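PDB 6MLT: hemolysin-related protein from Vibrio cholerae serotype O1, which serves as a secreted, calcium-containing protein of the biofilm matrix and probably binds carbohydrate during biofilm adhesion. Local coordinates for residues 326-340 with 412-426. Residues are numbered along the deposited sequence; the frame is centred on the assembly and turned at random.
Sequences VDAIGANSQNMIGGS and VWSKEKHLFKHKQQV
Val426 lays its CG2 against CG1 of Val326 (3.9 Å) and, at about a right angle to the side chain of Ile329, against CD1 of that residue (4.0 Å). Its backbone N is held too, donating a nearly straight hydrogen bond to Val326 O (2.9 Å, 162°). Val412 spreads its two methyls over neighbouring strands of the facing sheet: CG1, anti to the backbone N (chi1 -179°), meets CG2 of Ile337 at 3.9 Å, while CG2 lies beside CB of Ile329. Val311 and Val429 extend this apolar layer. Farther along, at the more exposed end, the packing turns polar. Lys421, its chain bent at chi2 (66°), brings NZ to Gly338 O (3.0 Å), and its own carbonyl accepts from Ser340 N (3.1 Å), the donor standing above the carbonyl plane. Between these bonds Gly339 CA presses on Gln424 O at 3.2 Å in a CA-H...O contact, where the lack of a side chain allows the close approach. Ser414 OG, close to Gly338 CA, donates to Gln425 O and so ties the two ends of the 414-425 loop together. Strands 326-330 and 336-338 thus pack on strand 405-413 and its following loop, two of the three four-stranded antiparallel walls meeting around the apolar core of a beta-prism, the fold of the lectin domain.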
ATOM      1  N   VAL A 326       4.204   3.859 -43.159  1.00 18.24           N
ATOM      2  CA  VAL A 326       4.101   4.116 -41.726  1.00 18.82           C
ATOM      3  C   VAL A 326       3.913   5.617 -41.541  1.00 18.74           C
ATOM      4  O   VAL A 326       4.813   6.406 -41.835  1.00 20.10           O
ATOM      5  CB  VAL A 326       5.335   3.605 -40.972  1.00 19.10           C
ATOM      6  CG1 VAL A 326       5.224   3.926 -39.496  1.00 20.38           C
ATOM      7  CG2 VAL A 326       5.492   2.107 -41.160  1.00 22.09           C
ATOM      8  N   ASP A 327       2.745   6.013 -41.043  1.00 21.07           N
ATOM      9  CA  ASP A 327       2.346   7.415 -41.027  1.00 20.41           C
ATOM     10  C   ASP A 327       2.617   8.113 -39.706  1.00 18.80           C
ATOM     11  O   ASP A 327       3.033   9.273 -39.710  1.00 19.03           O
ATOM     12  CB  ASP A 327       0.863   7.529 -41.374  1.00 23.08           C
ATOM     13  CG  ASP A 327       0.577   7.015 -42.765  1.00 27.23           C
ATOM     14  OD1 ASP A 327       1.223   7.514 -43.718  1.00 27.71           O
ATOM     15  OD2 ASP A 327      -0.240   6.084 -42.899  1.00 26.12           O
ATOM     16  N   ALA A 328       2.400   7.445 -38.576  1.00 18.85           N
ATOM     17  CA  ALA A 328       2.611   8.099 -37.296  1.00 20.11           C
ATOM     18  C   ALA A 328       2.816   7.051 -36.215  1.00 21.62           C
ATOM     19  O   ALA A 328       2.311   5.929 -36.307  1.00 18.73           O
ATOM     20  CB  ALA A 328       1.440   9.014 -36.929  1.00 19.53           C
ATOM     21  N   ILE A 329       3.564   7.440 -35.185  1.00 22.19           N
ATOM     22  CA  ILE A 329       3.876   6.570 -34.059  1.00 19.88           C
ATOM     23  C   ILE A 329       3.718   7.382 -32.785  1.00 20.03           C
ATOM     24  O   ILE A 329       4.157   8.534 -32.719  1.00 21.03           O
ATOM     25  CB  ILE A 329       5.302   5.993 -34.160  1.00 24.30           C
ATOM     26  CG1 ILE A 329       5.448   5.153 -35.425  1.00 23.66           C
ATOM     27  CG2 ILE A 329       5.630   5.156 -32.925  1.00 27.09           C
ATOM     28  CD1 ILE A 329       6.887   4.764 -35.727  1.00 25.46           C
ATOM     29  N   GLY A 330       3.099   6.783 -31.769  1.00 19.38           N
ATOM     30  CA  GLY A 330       2.945   7.471 -30.499  1.00 22.61           C
ATOM     31  C   GLY A 330       2.740   6.478 -29.378  1.00 25.39           C
ATOM     32  O   GLY A 330       2.567   5.280 -29.604  1.00 27.14           O
ATOM     33  N   ALA A 331       2.783   6.993 -28.143  1.00 27.69           N
ATOM     34  CA  ALA A 331       2.480   6.143 -26.998  1.00 30.96           C
ATOM     35  C   ALA A 331       1.014   5.740 -26.995  1.00 31.19           C
ATOM     36  O   ALA A 331       0.670   4.642 -26.543  1.00 33.49           O
ATOM     37  CB  ALA A 331       2.841   6.857 -25.696  1.00 38.01           C
ATOM     38  N   ASN A 332       0.148   6.605 -27.512  1.00 29.37           N
ATOM     39  CA  ASN A 332      -1.270   6.315 -27.649  1.00 29.19           C
ATOM     40  C   ASN A 332      -1.794   7.105 -28.839  1.00 29.76           C
ATOM     41  O   ASN A 332      -1.079   7.913 -29.437  1.00 30.46           O
ATOM     42  CB  ASN A 332      -2.031   6.668 -26.368  1.00 32.77           C
ATOM     43  CG  ASN A 332      -1.800   8.094 -25.943  1.00 35.85           C
ATOM     44  OD1 ASN A 332      -2.227   9.031 -26.619  1.00 32.55           O
ATOM     45  ND2 ASN A 332      -1.115   8.273 -24.820  1.00 43.03           N
ATOM     46  N   SER A 333      -3.067   6.881 -29.165  1.00 28.25           N
ATOM     47  CA  SER A 333      -3.649   7.451 -30.372  1.00 29.71           C
ATOM     48  C   SER A 333      -3.744   8.968 -30.322  1.00 29.91           C
ATOM     49  O   SER A 333      -3.927   9.596 -31.371  1.00 30.78           O
ATOM     50  CB  SER A 333      -5.041   6.862 -30.607  1.00 37.33           C
ATOM     51  OG  SER A 333      -5.938   7.283 -29.599  1.00 42.47           O
ATOM     52  N   GLN A 334      -3.643   9.574 -29.139  1.00 28.50           N
ATOM     53  CA  GLN A 334      -3.800  11.018 -29.019  1.00 32.88           C
ATOM     54  C   GLN A 334      -2.489  11.785 -29.150  1.00 41.16           C
ATOM     55  O   GLN A 334      -2.519  12.972 -29.491  1.00 50.30           O
ATOM     56  CB  GLN A 334      -4.458  11.369 -27.675  1.00 34.71           C
ATOM     57  N   ASN A 335      -1.347  11.150 -28.900  1.00 42.95           N
ATOM     58  CA  ASN A 335      -0.045  11.823 -28.910  1.00 57.87           C
ATOM     59  C   ASN A 335       0.859  11.089 -29.893  1.00 55.21           C
ATOM     60  O   ASN A 335       1.739  10.323 -29.490  1.00 58.16           O
ATOM     61  CB  ASN A 335       0.571  11.854 -27.498  1.00 73.12           C
ATOM     62  CG  ASN A 335      -0.364  12.454 -26.468  1.00 87.26           C
ATOM     63  OD1 ASN A 335      -0.425  13.672 -26.301  1.00 90.18           O
ATOM     64  ND2 ASN A 335      -1.099  11.597 -25.768  1.00 94.57           N
ATOM     65  N   MET A 336       0.651  11.334 -31.184  1.00 45.46           N
ATOM     66  CA  MET A 336       1.338  10.591 -32.229  1.00 36.83           C
ATOM     67  C   MET A 336       2.205  11.514 -33.072  1.00 32.56           C
ATOM     68  O   MET A 336       1.789  12.615 -33.444  1.00 32.92           O
ATOM     69  CB  MET A 336       0.332   9.853 -33.112  1.00 32.35           C
ATOM     70  CG  MET A 336      -0.444   8.803 -32.339  1.00 33.59           C
ATOM     71  SD  MET A 336      -1.369   7.732 -33.416  1.00 38.09           S
ATOM     72  CE  MET A 336      -0.082   6.615 -33.982  1.00 33.60           C
ATOM     73  N   ILE A 337       3.406  11.040 -33.381  1.00 29.89           N
ATOM     74  CA  ILE A 337       4.370  11.769 -34.197  1.00 26.27           C
ATOM     75  C   ILE A 337       4.230  11.280 -35.628  1.00 21.78           C
ATOM     76  O   ILE A 337       4.456  10.100 -35.907  1.00 22.34           O
ATOM     77  CB  ILE A 337       5.802  11.550 -33.686  1.00 30.69           C
ATOM     78  CG1 ILE A 337       5.868  11.795 -32.174  1.00 41.55           C
ATOM     79  CG2 ILE A 337       6.779  12.428 -34.438  1.00 28.82           C
ATOM     80  CD1 ILE A 337       5.286  13.121 -31.728  1.00 48.02           C
ATOM     81  N   GLY A 338       3.878  12.183 -36.533  1.00 20.84           N
ATOM     82  CA  GLY A 338       3.750  11.855 -37.930  1.00 19.94           C
ATOM     83  C   GLY A 338       2.525  12.511 -38.529  1.00 21.84           C
ATOM     84  O   GLY A 338       1.916  13.404 -37.940  1.00 24.31           O
ATOM     85  N   GLY A 339       2.169  12.051 -39.720  1.00 20.58           N
ATOM     86  CA  GLY A 339       1.038  12.584 -40.444  1.00 23.34           C
ATOM     87  C   GLY A 339      -0.284  12.162 -39.823  1.00 21.74           C
ATOM     88  O   GLY A 339      -0.354  11.488 -38.793  1.00 20.38           O
ATOM     89  N   SER A 340      -1.361  12.579 -40.483  1.00 21.99           N
ATOM     90  CA  SER A 340      -2.707  12.397 -39.957  1.00 23.30           C
ATOM     91  C   SER A 340      -3.420  11.168 -40.516  1.00 21.42           C
ATOM     92  O   SER A 340      -4.522  10.855 -40.050  1.00 21.59           O
ATOM     93  CB  SER A 340      -3.551  13.642 -40.253  1.00 22.28           C
ATOM     94  OG  SER A 340      -3.539  13.934 -41.639  1.00 22.65           O
ATOM     95  N   VAL A 412      11.544   8.974 -33.328  1.00 24.10           N
ATOM     96  CA  VAL A 412      10.747   9.082 -34.546  1.00 23.09           C
ATOM     97  C   VAL A 412      11.064  10.412 -35.216  1.00 24.03           C
ATOM     98  O   VAL A 412      11.058  11.460 -34.562  1.00 25.61           O
ATOM     99  CB  VAL A 412       9.241   8.970 -34.241  1.00 25.03           C
ATOM    100  CG1 VAL A 412       8.412   9.061 -35.516  1.00 24.01           C
ATOM    101  CG2 VAL A 412       8.948   7.662 -33.501  1.00 27.89           C
ATOM    102  N   TRP A 413      11.361  10.363 -36.511  1.00 22.13           N
ATOM    103  CA  TRP A 413      11.577  11.547 -37.333  1.00 22.20           C
ATOM    104  C   TRP A 413      10.438  11.653 -38.336  1.00 22.83           C
ATOM    105  O   TRP A 413      10.158  10.686 -39.056  1.00 21.49           O
ATOM    106  CB  TRP A 413      12.897  11.468 -38.102  1.00 22.95           C
ATOM    107  CG  TRP A 413      14.173  11.604 -37.308  1.00 24.79           C
ATOM    108  CD1 TRP A 413      15.022  12.677 -37.296  1.00 30.43           C
ATOM    109  CD2 TRP A 413      14.763  10.621 -36.448  1.00 23.25           C
ATOM    110  NE1 TRP A 413      16.095  12.425 -36.477  1.00 29.53           N
ATOM    111  CE2 TRP A 413      15.961  11.169 -35.945  1.00 27.03           C
ATOM    112  CE3 TRP A 413      14.396   9.331 -36.057  1.00 23.23           C
ATOM    113  CZ2 TRP A 413      16.784  10.478 -35.063  1.00 26.13           C
ATOM    114  CZ3 TRP A 413      15.213   8.645 -35.188  1.00 24.56           C
ATOM    115  CH2 TRP A 413      16.393   9.217 -34.699  1.00 26.99           C
ATOM    116  N   SER A 414       9.804  12.821 -38.407  1.00 21.82           N
ATOM    117  CA  SER A 414       8.775  13.076 -39.412  1.00 22.06           C
ATOM    118  C   SER A 414       8.952  14.488 -39.944  1.00 23.22           C
ATOM    119  O   SER A 414       8.874  15.456 -39.183  1.00 22.54           O
ATOM    120  CB  SER A 414       7.369  12.903 -38.841  1.00 24.08           C
ATOM    121  OG  SER A 414       6.390  13.152 -39.844  1.00 26.13           O
ATOM    122  N   LYS A 415       9.169  14.602 -41.248  1.00 22.13           N
ATOM    123  CA  LYS A 415       9.318  15.899 -41.892  1.00 25.10           C
ATOM    124  C   LYS A 415       7.960  16.558 -42.106  1.00 27.02           C
ATOM    125  O   LYS A 415       6.998  15.912 -42.536  1.00 23.93           O
ATOM    126  CB  LYS A 415      10.029  15.735 -43.233  1.00 26.22           C
ATOM    127  CG  LYS A 415      10.281  17.043 -43.969  1.00 30.85           C
ATOM    128  CD  LYS A 415      10.979  16.795 -45.298  1.00 33.26           C
ATOM    129  CE  LYS A 415      11.140  18.077 -46.104  1.00 44.34           C
ATOM    130  NZ  LYS A 415      11.966  17.856 -47.321  1.00 55.18           N
ATOM    131  N   GLU A 416       7.893  17.858 -41.819  1.00 27.35           N
ATOM    132  CA  GLU A 416       6.681  18.646 -42.015  1.00 34.89           C
ATOM    133  C   GLU A 416       6.764  19.627 -43.173  1.00 34.94           C
ATOM    134  O   GLU A 416       5.746  19.882 -43.820  1.00 34.44           O
ATOM    135  CB  GLU A 416       6.348  19.439 -40.745  1.00 46.97           C
ATOM    136  CG  GLU A 416       6.085  18.587 -39.518  1.00 61.00           C
ATOM    137  CD  GLU A 416       5.720  19.422 -38.305  1.00 74.69           C
ATOM    138  OE1 GLU A 416       5.683  20.664 -38.430  1.00 80.27           O
ATOM    139  OE2 GLU A 416       5.469  18.840 -37.227  1.00 77.70           O
ATOM    140  N   LYS A 417       7.948  20.169 -43.458  1.00 36.55           N
ATOM    141  CA  LYS A 417       8.072  21.282 -44.392  1.00 36.87           C
ATOM    142  C   LYS A 417       7.508  20.927 -45.764  1.00 36.52           C
ATOM    143  O   LYS A 417       7.878  19.911 -46.359  1.00 35.62           O
ATOM    144  CB  LYS A 417       9.542  21.694 -44.516  1.00 35.45           C
ATOM    145  N   HIS A 418       6.606  21.775 -46.264  1.00 40.75           N
ATOM    146  CA  HIS A 418       6.097  21.682 -47.636  1.00 51.30           C
ATOM    147  C   HIS A 418       5.303  20.399 -47.880  1.00 42.56           C
ATOM    148  O   HIS A 418       5.228  19.912 -49.011  1.00 41.75           O
ATOM    149  CB  HIS A 418       7.235  21.794 -48.654  1.00 73.71           C
ATOM    150  CG  HIS A 418       7.946  23.112 -48.622  1.00 98.89           C
ATOM    151  ND1 HIS A 418       7.461  24.201 -47.930  1.00107.10           N
ATOM    152  CD2 HIS A 418       9.102  23.516 -49.196  1.00106.48           C
ATOM    153  CE1 HIS A 418       8.290  25.219 -48.079  1.00110.77           C
ATOM    154  NE2 HIS A 418       9.294  24.830 -48.842  1.00108.75           N
ATOM    155  N   LEU A 419       4.689  19.847 -46.837  1.00 35.63           N
ATOM    156  CA  LEU A 419       3.903  18.624 -46.953  1.00 30.66           C
ATOM    157  C   LEU A 419       2.545  18.851 -46.312  1.00 29.86           C
ATOM    158  O   LEU A 419       2.463  19.416 -45.219  1.00 26.00           O
ATOM    159  CB  LEU A 419       4.603  17.444 -46.274  1.00 28.87           C
ATOM    160  CG  LEU A 419       5.944  17.009 -46.864  1.00 35.24           C
ATOM    161  CD1 LEU A 419       6.657  16.069 -45.911  1.00 36.27           C
ATOM    162  CD2 LEU A 419       5.730  16.340 -48.213  1.00 37.75           C
ATOM    163  N   PHE A 420       1.484  18.426 -46.995  1.00 33.02           N
ATOM    164  CA  PHE A 420       0.179  18.378 -46.357  1.00 33.95           C
ATOM    165  C   PHE A 420       0.225  17.414 -45.177  1.00 27.20           C
ATOM    166  O   PHE A 420       0.909  16.387 -45.213  1.00 23.26           O
ATOM    167  CB  PHE A 420      -0.900  17.926 -47.340  1.00 37.63           C
ATOM    168  CG  PHE A 420      -1.088  18.844 -48.511  1.00 42.90           C
ATOM    169  CD1 PHE A 420      -1.445  20.166 -48.323  1.00 46.02           C
ATOM    170  CD2 PHE A 420      -0.932  18.375 -49.808  1.00 45.23           C
ATOM    171  CE1 PHE A 420      -1.625  21.009 -49.402  1.00 49.00           C
ATOM    172  CE2 PHE A 420      -1.114  19.215 -50.893  1.00 47.60           C
ATOM    173  CZ  PHE A 420      -1.460  20.531 -50.689  1.00 48.74           C
ATOM    174  N   LYS A 421      -0.534  17.743 -44.130  1.00 24.48           N
ATOM    175  CA  LYS A 421      -0.522  16.914 -42.929  1.00 26.13           C
ATOM    176  C   LYS A 421      -0.925  15.476 -43.240  1.00 25.09           C
ATOM    177  O   LYS A 421      -0.380  14.531 -42.655  1.00 24.29           O
ATOM    178  CB  LYS A 421      -1.444  17.516 -41.870  1.00 31.72           C
ATOM    179  CG  LYS A 421      -1.389  16.822 -40.519  1.00 39.76           C
ATOM    180  CD  LYS A 421      -0.029  16.986 -39.841  1.00 47.60           C
ATOM    181  CE  LYS A 421       0.019  16.266 -38.499  1.00 51.49           C
ATOM    182  NZ  LYS A 421       1.371  16.345 -37.866  1.00 53.72           N
ATOM    183  N   HIS A 422      -1.868  15.285 -44.162  1.00 23.42           N
ATOM    184  CA  HIS A 422      -2.324  13.936 -44.473  1.00 25.23           C
ATOM    185  C   HIS A 422      -1.337  13.162 -45.336  1.00 24.37           C
ATOM    186  O   HIS A 422      -1.522  11.953 -45.520  1.00 23.46           O
ATOM    187  CB  HIS A 422      -3.698  13.980 -45.151  1.00 24.89           C
ATOM    188  CG  HIS A 422      -3.680  14.504 -46.555  1.00 25.91           C
ATOM    189  ND1 HIS A 422      -3.784  15.846 -46.852  1.00 28.79           N
ATOM    190  CD2 HIS A 422      -3.599  13.862 -47.745  1.00 27.38           C
ATOM    191  CE1 HIS A 422      -3.753  16.009 -48.163  1.00 30.24           C
ATOM    192  NE2 HIS A 422      -3.646  14.820 -48.729  1.00 27.93           N
ATOM    193  N   LYS A 423      -0.287  13.810 -45.841  1.00 24.07           N
ATOM    194  CA  LYS A 423       0.772  13.121 -46.562  1.00 24.52           C
ATOM    195  C   LYS A 423       2.074  13.051 -45.778  1.00 24.81           C
ATOM    196  O   LYS A 423       3.025  12.408 -46.238  1.00 25.91           O
ATOM    197  CB  LYS A 423       1.018  13.790 -47.923  1.00 25.69           C
ATOM    198  CG  LYS A 423      -0.096  13.553 -48.948  1.00 33.88           C
ATOM    199  CD  LYS A 423      -0.297  12.066 -49.241  1.00 42.58           C
ATOM    200  CE  LYS A 423      -1.339  11.832 -50.327  1.00 49.97           C
ATOM    201  NZ  LYS A 423      -1.606  10.375 -50.540  1.00 48.73           N
ATOM    202  N   GLN A 424       2.151  13.676 -44.606  1.00 22.77           N
ATOM    203  CA  GLN A 424       3.326  13.494 -43.766  1.00 22.54           C
ATOM    204  C   GLN A 424       3.379  12.051 -43.273  1.00 23.22           C
ATOM    205  O   GLN A 424       2.352  11.380 -43.146  1.00 23.42           O
ATOM    206  CB  GLN A 424       3.297  14.481 -42.594  1.00 23.42           C
ATOM    207  CG  GLN A 424       3.471  15.932 -43.026  1.00 24.16           C
ATOM    208  CD  GLN A 424       3.218  16.930 -41.912  1.00 26.50           C
ATOM    209  OE1 GLN A 424       3.238  16.583 -40.730  1.00 25.96           O
ATOM    210  NE2 GLN A 424       2.972  18.182 -42.287  1.00 27.56           N
ATOM    211  N   GLN A 425       4.591  11.554 -43.031  1.00 20.88           N
ATOM    212  CA  GLN A 425       4.754  10.174 -42.587  1.00 19.28           C
ATOM    213  C   GLN A 425       5.985  10.076 -41.698  1.00 20.63           C
ATOM    214  O   GLN A 425       6.677  11.068 -41.450  1.00 20.76           O
ATOM    215  CB  GLN A 425       4.863   9.212 -43.780  1.00 19.44           C
ATOM    216  CG  GLN A 425       6.133   9.374 -44.611  1.00 20.17           C
ATOM    217  CD  GLN A 425       6.430   8.138 -45.445  1.00 23.07           C
ATOM    218  OE1 GLN A 425       6.903   7.124 -44.924  1.00 26.50           O
ATOM    219  NE2 GLN A 425       6.126   8.204 -46.730  1.00 22.01           N
ATOM    220  N   VAL A 426       6.250   8.866 -41.211  1.00 19.28           N
ATOM    221  CA  VAL A 426       7.479   8.595 -40.476  1.00 18.93           C
ATOM    222  C   VAL A 426       8.615   8.439 -41.478  1.00 19.46           C
ATOM    223  O   VAL A 426       8.587   7.544 -42.333  1.00 20.93           O
ATOM    224  CB  VAL A 426       7.335   7.346 -39.598  1.00 19.31           C
ATOM    225  CG1 VAL A 426       8.660   6.978 -38.968  1.00 21.43           C
ATOM    226  CG2 VAL A 426       6.282   7.587 -38.524  1.00 21.62           C
TER